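Local coordinates for AT-rich interactive domain-containing protein 4 (Arabidopsis thaliana, PDB 6LQF) that recognises DNA and histone H3 trimethylated at its fourth lysine through a linked ARID domain and PHD finger, and probably takes part in transcriptional regulation, at residues A[14-19]-A[30-35]; A[68-73]-A[113-118]; A[137-142]-A[154-159]. All blocks are in the same frame, centred on the assembly; numbering follows the deposited sequence.

Contact 1: residues A[14-19]-A[30-35]. With ZN (zinc ion), chain E.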
loop_
_atom_site.group_PDB
_atom_site.type_symbol
_atom_site.label_atom_id
_atom_site.label_comp_id
_atom_site.label_asym_id
_atom_site.label_seq_id
_atom_site.Cartn_x
_atom_site.Cartn_y
_atom_site.Cartn_z
ATOM N N HIS A 14 4.028 -18.837 1.917
ATOM C CA HIS A 14 2.925 -19.561 1.279
ATOM C C HIS A 14 3.466 -20.249 0.034
ATOM O O HIS A 14 4.278 -19.663 -0.665
ATOM C CB HIS A 14 1.834 -18.559 0.901
ATOM C CG HIS A 14 0.495 -19.167 0.666
ATOM N ND1 HIS A 14 -0.430 -18.604 -0.191
ATOM C CD2 HIS A 14 -0.097 -20.248 1.216
ATOM C CE1 HIS A 14 -1.535 -19.334 -0.163
ATOM N NE2 HIS A 14 -1.362 -20.331 0.687
ATOM N N ASP A 15 3.064 -21.466 -0.316
ATOM C CA ASP A 15 3.661 -21.886 -1.587
ATOM C C ASP A 15 2.890 -21.303 -2.776
ATOM O O ASP A 15 3.417 -20.466 -3.495
ATOM C CB ASP A 15 3.824 -23.397 -1.682
ATOM C CG ASP A 15 5.280 -23.803 -1.492
ATOM O OD1 ASP A 15 6.042 -22.965 -0.948
ATOM O OD2 ASP A 15 5.670 -24.928 -1.872
ATOM N N CYS A 16 1.657 -21.721 -2.955
ATOM C CA CYS A 16 0.728 -21.028 -3.856
ATOM C C CYS A 16 1.206 -20.769 -5.296
ATOM O O CYS A 16 0.464 -21.041 -6.223
ATOM C CB CYS A 16 0.255 -19.703 -3.202
ATOM S SG CYS A 16 1.305 -18.192 -3.160
ATOM N N GLY A 17 2.402 -20.245 -5.511
ATOM C CA GLY A 17 2.806 -19.868 -6.866
ATOM C C GLY A 17 1.983 -18.751 -7.512
ATOM O O GLY A 17 1.903 -18.650 -8.737
ATOM N N ARG A 18 1.372 -17.912 -6.682
ATOM C CA ARG A 18 0.608 -16.756 -7.130
ATOM C C ARG A 18 1.494 -15.857 -7.967
ATOM O O ARG A 18 2.704 -15.733 -7.683
ATOM C CB ARG A 18 0.083 -15.985 -5.919
ATOM C CG ARG A 18 -1.068 -15.005 -6.182
ATOM C CD ARG A 18 -0.963 -13.810 -5.287
ATOM N NE ARG A 18 0.238 -13.053 -5.649
ATOM C CZ ARG A 18 0.978 -12.342 -4.804
ATOM N NH1 ARG A 18 0.669 -12.286 -3.509
ATOM N NH2 ARG A 18 2.057 -11.684 -5.285
ATOM N N ALA A 19 0.906 -15.220 -8.978
ATOM C CA ALA A 19 1.621 -14.261 -9.816
ATOM C C ALA A 19 2.296 -13.160 -8.991
ATOM O O ALA A 19 1.773 -12.763 -7.954
ATOM C CB ALA A 19 0.667 -13.624 -10.821
ATOM N N LEU A 30 -7.240 -12.305 -4.574
ATOM C CA LEU A 30 -8.232 -12.534 -3.535
ATOM C C LEU A 30 -8.434 -14.026 -3.272
ATOM O O LEU A 30 -8.600 -14.437 -2.117
ATOM C CB LEU A 30 -9.563 -11.884 -3.910
ATOM C CG LEU A 30 -9.536 -10.345 -3.859
ATOM C CD1 LEU A 30 -10.851 -9.781 -4.432
ATOM C CD2 LEU A 30 -9.290 -9.804 -2.414
ATOM N N ARG A 31 -8.376 -14.843 -4.314
ATOM C CA ARG A 31 -8.505 -16.282 -4.096
ATOM C C ARG A 31 -7.321 -16.803 -3.308
ATOM O O ARG A 31 -7.501 -17.670 -2.430
ATOM C CB ARG A 31 -8.678 -17.001 -5.447
ATOM C CG ARG A 31 -10.028 -16.684 -6.080
ATOM C CD ARG A 31 -10.244 -17.578 -7.287
ATOM N NE ARG A 31 -11.503 -17.261 -7.945
ATOM C CZ ARG A 31 -12.685 -17.764 -7.567
ATOM N NH1 ARG A 31 -12.758 -18.571 -6.517
ATOM N NH2 ARG A 31 -13.799 -17.410 -8.204
ATOM N N ASP A 32 -6.131 -16.245 -3.551
ATOM C CA ASP A 32 -4.973 -16.685 -2.766
ATOM C C ASP A 32 -5.092 -16.218 -1.302
ATOM O O ASP A 32 -4.707 -16.967 -0.371
ATOM C CB ASP A 32 -3.654 -16.175 -3.389
ATOM C CG ASP A 32 -2.487 -16.908 -2.892
ATOM O OD1 ASP A 32 -2.403 -18.143 -2.982
ATOM O OD2 ASP A 32 -1.598 -16.214 -2.372
ATOM N N VAL A 33 -5.631 -15.026 -1.075
ATOM C CA VAL A 33 -5.851 -14.571 0.314
ATOM C C VAL A 33 -6.842 -15.481 1.035
ATOM O O VAL A 33 -6.591 -15.864 2.203
ATOM C CB VAL A 33 -6.340 -13.099 0.399
ATOM C CG1 VAL A 33 -6.676 -12.722 1.813
ATOM C CG2 VAL A 33 -5.236 -12.153 -0.098
ATOM N N MET A 34 -7.946 -15.861 0.340
ATOM C CA MET A 34 -8.936 -16.733 0.975
ATOM C C MET A 34 -8.290 -18.070 1.339
ATOM O O MET A 34 -8.491 -18.566 2.458
ATOM C CB MET A 34 -10.129 -16.913 0.051
ATOM C CG MET A 34 -10.874 -15.649 -0.190
ATOM S SD MET A 34 -12.098 -15.944 -1.528
ATOM C CE MET A 34 -13.158 -17.102 -0.763
ATOM N N GLN A 35 -7.493 -18.628 0.424
ATOM C CA GLN A 35 -6.897 -19.946 0.689
ATOM C C GLN A 35 -5.931 -19.864 1.873
ATOM O O GLN A 35 -5.889 -20.740 2.750
ATOM C CB GLN A 35 -6.184 -20.468 -0.547
ATOM C CG GLN A 35 -5.624 -21.876 -0.359
ATOM C CD GLN A 35 -4.496 -22.183 -1.319
ATOM O OE1 GLN A 35 -4.627 -22.009 -2.532
ATOM N NE2 GLN A 35 -3.374 -22.631 -0.781
HETATM ZN ZN ZN E . 0.057 -17.223 -1.631
#
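Metal coordination carries most of the contact between loop 14-19 and helix segment 30-35. His14 gives ND1 to the zinc at 2.0 Å, Cys16 gives SG at 2.2 Å, and Asp32 reaches out from the helix to bind through OD2 at 2.1 Å. In both His14 and Asp32 the first torsion sets CG anti to the backbone N, so that ring and carboxylate meet tip to tip with their planes 40° apart. Asp32 binds by one oxygen: its OD1 stands 3.0 Å from the zinc, at the edge of the His14 ring and against CB of Cys16. His126 completes the site, which pins the N-terminal loop to helix 26-39 of the ARID region and is separate from the two zincs of the PHD finger. Among the hydrogen bonds, the amide N of Arg18 points almost straight at SG of Cys16 (3.5 Å, 170°), a bond likely to stabilise thiolate charge. Tyr122 OH bonds both to the metal-bound OD2 of Asp32 and to NH1 of Arg18, bridging the two side chains. Packing is supplied by the bent chain of Arg18, whose CD lies 3.8 Å from OD2 of Asp32. Its guanidinium, turned 89° from the carboxylate plane, grips the carbonyl O of Ala19 side-on through NE and NH2, and NH2 also forms a salt bridge with Asp128.

Contact 2: residues A[68-73]-A[113-118]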
loop_
_atom_site.group_PDB
_atom_site.type_symbol
_atom_site.label_atom_id
_atom_site.label_comp_id
_atom_site.label_asym_id
_atom_site.label_seq_id
_atom_site.Cartn_x
_atom_site.Cartn_y
_atom_site.Cartn_z
ATOM N N ASN A 68 -6.456 -3.282 -3.407
ATOM C CA ASN A 68 -5.746 -2.006 -3.493
ATOM C C ASN A 68 -5.177 -1.622 -2.143
ATOM O O ASN A 68 -4.104 -1.010 -2.108
ATOM C CB ASN A 68 -6.652 -0.930 -4.047
ATOM C CG ASN A 68 -6.826 -1.103 -5.554
ATOM O OD1 ASN A 68 -5.803 -1.099 -6.277
ATOM N ND2 ASN A 68 -8.038 -1.332 -6.022
ATOM N N LEU A 69 -5.826 -2.020 -1.024
ATOM C CA LEU A 69 -5.258 -1.753 0.298
ATOM C C LEU A 69 -3.882 -2.439 0.381
ATOM O O LEU A 69 -2.858 -1.830 0.813
ATOM C CB LEU A 69 -6.226 -2.305 1.387
ATOM C CG LEU A 69 -5.671 -2.379 2.821
ATOM C CD1 LEU A 69 -5.261 -0.971 3.229
ATOM C CD2 LEU A 69 -6.765 -2.906 3.798
ATOM N N TYR A 70 -3.827 -3.702 -0.031
ATOM C CA TYR A 70 -2.575 -4.472 0.019
ATOM C C TYR A 70 -1.513 -3.858 -0.875
ATOM O O TYR A 70 -0.401 -3.634 -0.417
ATOM C CB TYR A 70 -2.828 -5.908 -0.408
ATOM C CG TYR A 70 -1.599 -6.786 -0.265
ATOM C CD1 TYR A 70 -1.172 -7.212 1.009
ATOM C CD2 TYR A 70 -0.922 -7.254 -1.397
ATOM C CE1 TYR A 70 -0.094 -8.048 1.132
ATOM C CE2 TYR A 70 0.189 -8.108 -1.276
ATOM C CZ TYR A 70 0.557 -8.526 -0.007
ATOM O OH TYR A 70 1.646 -9.381 0.124
ATOM N N ARG A 71 -1.872 -3.542 -2.133
ATOM C CA ARG A 71 -0.862 -3.007 -3.085
ATOM C C ARG A 71 -0.272 -1.695 -2.575
ATOM O O ARG A 71 0.961 -1.490 -2.663
ATOM C CB ARG A 71 -1.464 -2.817 -4.464
ATOM C CG ARG A 71 -1.769 -4.180 -5.092
ATOM C CD ARG A 71 -2.029 -4.145 -6.554
ATOM N NE ARG A 71 -3.148 -3.304 -6.880
ATOM C CZ ARG A 71 -3.520 -3.049 -8.135
ATOM N NH1 ARG A 71 -2.825 -3.568 -9.150
ATOM N NH2 ARG A 71 -4.573 -2.276 -8.381
ATOM N N GLU A 72 -1.118 -0.833 -2.014
ATOM C CA GLU A 72 -0.606 0.462 -1.593
ATOM C C GLU A 72 0.315 0.334 -0.379
ATOM O O GLU A 72 1.312 1.082 -0.227
ATOM C CB GLU A 72 -1.739 1.422 -1.268
ATOM C CG GLU A 72 -2.542 1.837 -2.510
ATOM C CD GLU A 72 -1.674 2.342 -3.688
ATOM O OE1 GLU A 72 -0.691 3.080 -3.446
ATOM O OE2 GLU A 72 -1.966 2.031 -4.888
ATOM N N VAL A 73 0.056 -0.611 0.491
ATOM C CA VAL A 73 0.879 -0.770 1.692
ATOM C C VAL A 73 2.177 -1.494 1.383
ATOM O O VAL A 73 3.262 -1.016 1.831
ATOM C CB VAL A 73 0.107 -1.528 2.798
ATOM C CG1 VAL A 73 1.063 -1.933 3.967
ATOM C CG2 VAL A 73 -0.997 -0.617 3.320
ATOM N N ARG A 113 -6.653 -1.524 11.122
ATOM C CA ARG A 113 -7.300 -2.664 11.771
ATOM C C ARG A 113 -7.681 -3.722 10.726
ATOM O O ARG A 113 -7.486 -4.920 10.927
ATOM C CB ARG A 113 -8.512 -2.181 12.552
ATOM C CG ARG A 113 -8.206 -1.417 13.825
ATOM C CD ARG A 113 -9.429 -1.261 14.752
ATOM N NE ARG A 113 -10.570 -0.630 14.090
ATOM C CZ ARG A 113 -11.544 -1.302 13.479
ATOM N NH1 ARG A 113 -11.502 -2.623 13.428
ATOM N NH2 ARG A 113 -12.546 -0.661 12.904
ATOM N N HIS A 114 -8.192 -3.285 9.573
ATOM C CA HIS A 114 -8.563 -4.270 8.553
ATOM C C HIS A 114 -7.311 -4.938 7.991
ATOM O O HIS A 114 -7.359 -6.128 7.639
ATOM C CB HIS A 114 -9.306 -3.623 7.390
ATOM C CG HIS A 114 -10.719 -3.201 7.695
ATOM N ND1 HIS A 114 -11.621 -4.018 8.334
ATOM C CD2 HIS A 114 -11.401 -2.074 7.353
ATOM C CE1 HIS A 114 -12.791 -3.408 8.403
ATOM N NE2 HIS A 114 -12.689 -2.228 7.815
ATOM N N TYR A 115 -6.191 -4.175 7.890
ATOM C CA TYR A 115 -4.997 -4.785 7.361
ATOM C C TYR A 115 -4.513 -5.855 8.339
ATOM O O TYR A 115 -4.162 -6.972 7.935
ATOM C CB TYR A 115 -3.905 -3.725 7.146
ATOM C CG TYR A 115 -2.768 -4.214 6.276
ATOM C CD1 TYR A 115 -1.722 -5.005 6.798
ATOM C CD2 TYR A 115 -2.718 -3.879 4.943
ATOM C CE1 TYR A 115 -0.673 -5.438 6.001
ATOM C CE2 TYR A 115 -1.682 -4.302 4.168
ATOM C CZ TYR A 115 -0.671 -5.073 4.687
ATOM O OH TYR A 115 0.350 -5.489 3.855
ATOM N N GLU A 116 -4.504 -5.520 9.629
ATOM C CA GLU A 116 -4.173 -6.519 10.640
ATOM C C GLU A 116 -5.050 -7.773 10.559
ATOM O O GLU A 116 -4.549 -8.893 10.682
ATOM C CB GLU A 116 -4.314 -5.910 12.031
ATOM C CG GLU A 116 -3.157 -4.982 12.318
ATOM C CD GLU A 116 -3.278 -4.267 13.648
ATOM O OE1 GLU A 116 -4.411 -4.140 14.173
ATOM O OE2 GLU A 116 -2.232 -3.825 14.163
ATOM N N THR A 117 -6.356 -7.613 10.361
ATOM C CA THR A 117 -7.277 -8.766 10.287
ATOM C C THR A 117 -7.017 -9.640 9.060
ATOM O O THR A 117 -6.934 -10.881 9.163
ATOM C CB THR A 117 -8.718 -8.216 10.267
ATOM O OG1 THR A 117 -8.926 -7.469 11.483
ATOM C CG2 THR A 117 -9.794 -9.349 10.155
ATOM N N TYR A 118 -6.944 -9.021 7.863
ATOM C CA TYR A 118 -6.992 -9.796 6.642
ATOM C C TYR A 118 -5.644 -10.031 5.994
ATOM O O TYR A 118 -5.460 -11.013 5.247
ATOM C CB TYR A 118 -7.905 -9.110 5.606
ATOM C CG TYR A 118 -9.364 -9.165 5.947
ATOM C CD1 TYR A 118 -10.105 -10.321 5.677
ATOM C CD2 TYR A 118 -10.008 -8.070 6.534
ATOM C CE1 TYR A 118 -11.452 -10.389 5.992
ATOM C CE2 TYR A 118 -11.380 -8.113 6.841
ATOM C CZ TYR A 118 -12.079 -9.298 6.579
ATOM O OH TYR A 118 -13.431 -9.362 6.858
#
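Tyr115 holds CG anti to its backbone N (chi1 -165°), which sends its ring out from helix 107-118 toward helix 66-74. On the facing helix Leu69, Tyr70 and Val73 also set their first torsions anti; for Val73 (chi1 169°) this turns CG1 toward the phenol end of the incoming ring. The contacts follow the ring from base to tip along its CD2-CE2 side. CG of Leu69 sits at the ring edge, 3.9 Å from CD2 of Tyr115. One helical turn on, Val73 meets the ring tip to tip, its CB 3.6 Å from CE2 of Tyr115, and its CG1 continues to the phenol oxygen, 3.6 Å from OH of Tyr115. Tyr70 crosses the same end obliquely, with CD1 3.7 Å from OH of Tyr115. The segment axes cross at -100° and approach to 11.1 Å, a wide spacing bridged largely by this one tyrosine. This is core packing of the helical ARID fold: Trp87 of helix 87-91 touches both Leu69 and Val73, while the ring of Phe79 lies nearly parallel to that of Tyr115. His114, beside Leu69, packs on a phosphate of the bound DNA. The hydroxyl of Tyr115 is hydrogen-bonded to Glu123. An alanine in place of Tyr115 would remove ring and hydroxyl together, and this would probably loosen the packing of Leu69 and Val73 and deprive Glu123 of a partner. No hydrogen bond joins the two segments, so their mutual hold is apolar; the buried phenols are satisfied from outside, Tyr70 OH by Asp128 as Tyr115 OH is by Glu123, which couples the hydrophobic junction to the polar groups that follow helix 107-118.

Contact 3: residues A[137-142]-A[154-159]. With ZN (zinc ion), chain G.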
loop_
_atom_site.group_PDB
_atom_site.type_symbol
_atom_site.label_atom_id
_atom_site.label_comp_id
_atom_site.label_asym_id
_atom_site.label_seq_id
_atom_site.Cartn_x
_atom_site.Cartn_y
_atom_site.Cartn_z
ATOM N N CYS A 137 21.434 7.922 -3.701
ATOM C CA CYS A 137 22.572 7.434 -2.887
ATOM C C CYS A 137 22.775 5.925 -2.840
ATOM O O CYS A 137 23.755 5.458 -2.285
ATOM C CB CYS A 137 22.451 7.919 -1.455
ATOM S SG CYS A 137 21.168 7.049 -0.474
ATOM N N ARG A 138 21.796 5.177 -3.338
ATOM C CA ARG A 138 21.864 3.721 -3.527
ATOM C C ARG A 138 21.829 2.957 -2.201
ATOM O O ARG A 138 22.223 1.787 -2.149
ATOM C CB ARG A 138 23.107 3.319 -4.347
ATOM C CG ARG A 138 23.460 4.212 -5.529
ATOM C CD ARG A 138 22.360 4.333 -6.588
ATOM N NE ARG A 138 21.760 3.049 -6.931
ATOM C CZ ARG A 138 20.936 2.849 -7.961
ATOM N NH1 ARG A 138 20.620 3.852 -8.779
ATOM N NH2 ARG A 138 20.429 1.640 -8.178
ATOM N N SER A 139 21.339 3.594 -1.141
ATOM C CA SER A 139 21.181 2.914 0.145
ATOM C C SER A 139 19.712 2.888 0.569
ATOM O O SER A 139 18.870 3.557 -0.056
ATOM C CB SER A 139 22.008 3.618 1.217
ATOM O OG SER A 139 21.229 4.605 1.883
ATOM N N SER A 140 19.421 2.144 1.640
ATOM C CA SER A 140 18.050 2.023 2.147
ATOM C C SER A 140 17.827 2.718 3.482
ATOM O O SER A 140 16.889 2.353 4.220
ATOM C CB SER A 140 17.675 0.560 2.293
ATOM O OG SER A 140 17.483 -0.028 1.024
ATOM N N THR A 141 18.681 3.686 3.789
ATOM C CA THR A 141 18.661 4.415 5.059
ATOM C C THR A 141 17.275 4.902 5.455
ATOM O O THR A 141 16.476 5.305 4.599
ATOM C CB THR A 141 19.617 5.646 4.996
ATOM O OG1 THR A 141 20.843 5.258 4.369
ATOM C CG2 THR A 141 19.918 6.194 6.387
ATOM N N ALA A 142 16.986 4.892 6.751
ATOM C CA ALA A 142 15.686 5.323 7.243
ATOM C C ALA A 142 15.491 6.815 7.011
ATOM O O ALA A 142 16.463 7.591 7.055
ATOM C CB ALA A 142 15.566 4.999 8.727
ATOM N N TRP A 154 12.435 5.286 -6.274
ATOM C CA TRP A 154 12.292 5.979 -5.027
ATOM C C TRP A 154 13.545 6.730 -4.615
ATOM O O TRP A 154 14.620 6.270 -4.911
ATOM C CB TRP A 154 11.999 4.979 -3.916
ATOM C CG TRP A 154 10.579 4.408 -3.913
ATOM C CD1 TRP A 154 10.136 3.265 -4.493
ATOM C CD2 TRP A 154 9.477 4.979 -3.216
ATOM N NE1 TRP A 154 8.788 3.085 -4.207
ATOM C CE2 TRP A 154 8.382 4.104 -3.380
ATOM C CE3 TRP A 154 9.338 6.101 -2.391
ATOM C CZ2 TRP A 154 7.126 4.384 -2.829
ATOM C CZ3 TRP A 154 8.096 6.380 -1.847
ATOM C CH2 TRP A 154 7.028 5.511 -2.014
ATOM N N ALA A 155 13.365 7.904 -4.045
ATOM C CA ALA A 155 14.485 8.728 -3.590
ATOM C C ALA A 155 14.277 9.206 -2.165
ATOM O O ALA A 155 13.164 9.567 -1.766
ATOM C CB ALA A 155 14.660 9.932 -4.515
ATOM N N HIS A 156 15.329 9.242 -1.357
ATOM C CA HIS A 156 15.212 10.027 -0.147
ATOM C C HIS A 156 14.986 11.483 -0.469
ATOM O O HIS A 156 15.751 12.079 -1.257
ATOM C CB HIS A 156 16.518 10.021 0.671
ATOM C CG HIS A 156 16.884 8.692 1.229
ATOM N ND1 HIS A 156 17.977 7.977 0.792
ATOM C CD2 HIS A 156 16.261 7.892 2.149
ATOM C CE1 HIS A 156 18.095 6.862 1.500
ATOM N NE2 HIS A 156 17.035 6.766 2.294
ATOM N N PHE A 157 14.061 12.119 0.213
ATOM C CA PHE A 157 13.829 13.540 0.015
ATOM C C PHE A 157 15.102 14.328 0.279
ATOM O O PHE A 157 15.424 15.275 -0.470
ATOM C CB PHE A 157 12.700 13.990 0.942
ATOM C CG PHE A 157 12.192 15.357 0.646
ATOM C CD1 PHE A 157 11.495 15.596 -0.522
ATOM C CD2 PHE A 157 12.359 16.389 1.560
ATOM C CE1 PHE A 157 11.007 16.877 -0.810
ATOM C CE2 PHE A 157 11.878 17.676 1.282
ATOM C CZ PHE A 157 11.199 17.908 0.094
ATOM N N GLY A 158 15.827 13.884 1.313
ATOM C CA GLY A 158 17.085 14.518 1.748
ATOM C C GLY A 158 18.209 14.382 0.762
ATOM O O GLY A 158 19.204 15.137 0.845
ATOM N N CYS A 159 18.111 13.458 -0.178
ATOM C CA CYS A 159 19.205 13.290 -1.159
ATOM C C CYS A 159 19.002 14.180 -2.393
ATOM O O CYS A 159 19.840 14.213 -3.291
ATOM C CB CYS A 159 19.357 11.821 -1.594
ATOM S SG CYS A 159 20.161 10.723 -0.362
HETATM ZN ZN ZN G . 19.356 8.609 -0.648
#
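His156 leaves the end of strand 154-156 with CG anti to its carbonyl carbon (chi1 -66°), and its CB lies 3.4 Å from the zinc. Beyond CG, ND1 binds the metal at 2.1 Å and has SG of Cys137 near the ring plane, 3.6 Å away. CE1 lies near that same sulfur and near O and OG of Ser139, while on the other branch CD2 stands beside O of Thr141, 3.6 Å away. At the far tip NE2 donates a hydrogen bond to the carbonyl O of Thr141 (2.8 Å, 151° at the hydrogen). This acceptor lies close to the imidazole plane, although NE2 itself stands 28° above the carbonyl plane. The ring is thus held through both of its nitrogens, which fixes its rotation and places the proton on NE2. Two thiolates complete this side of the site: SG of Cys137 at 2.4 Å and SG of Cys159 at 2.3 Å from the zinc. Ser139 N hydrogen-bonds to SG of Cys137, and the hydroxyls of Ser139 and Thr141 are bonded to each other, bracing the loop that carries the acceptor. With Cys134 as fourth ligand this is the three-cysteine, one-histidine zinc site of the PHD finger. It joins loop 137-142 to the end of strand 154-156 and the 3-10 turn after it, where Cys159 N bonds to His156 O. Trp145 of the partner strand 145-147 brings its ring against His156, Trp154 packs on a modified side chain of the bound peptide, and, just past the strand, the ring of Phe157 meets Tyr171 of helix 168-172.

In the fold
From the N terminus, contact 1 comes first, closing a short loop that returns helix 26-39 to the segment preceding it. Contact 2 then spans 39 intervening residues and joins helix 66-74 to helix 107-118 in the ARID interior. Contact 3 closes last, within the PHD finger, around the strand 145-147. The three follow one another in series, none nested in or crossing another. Contacts 1 and 2 touch where Val33 CG1 packs against Tyr118 O, and both also meet the 122-128 region, through Tyr122 and Asp128. Contact 3 stands apart, its centre about 25 Å from that of contact 2 and about 32 Å from that of contact 1.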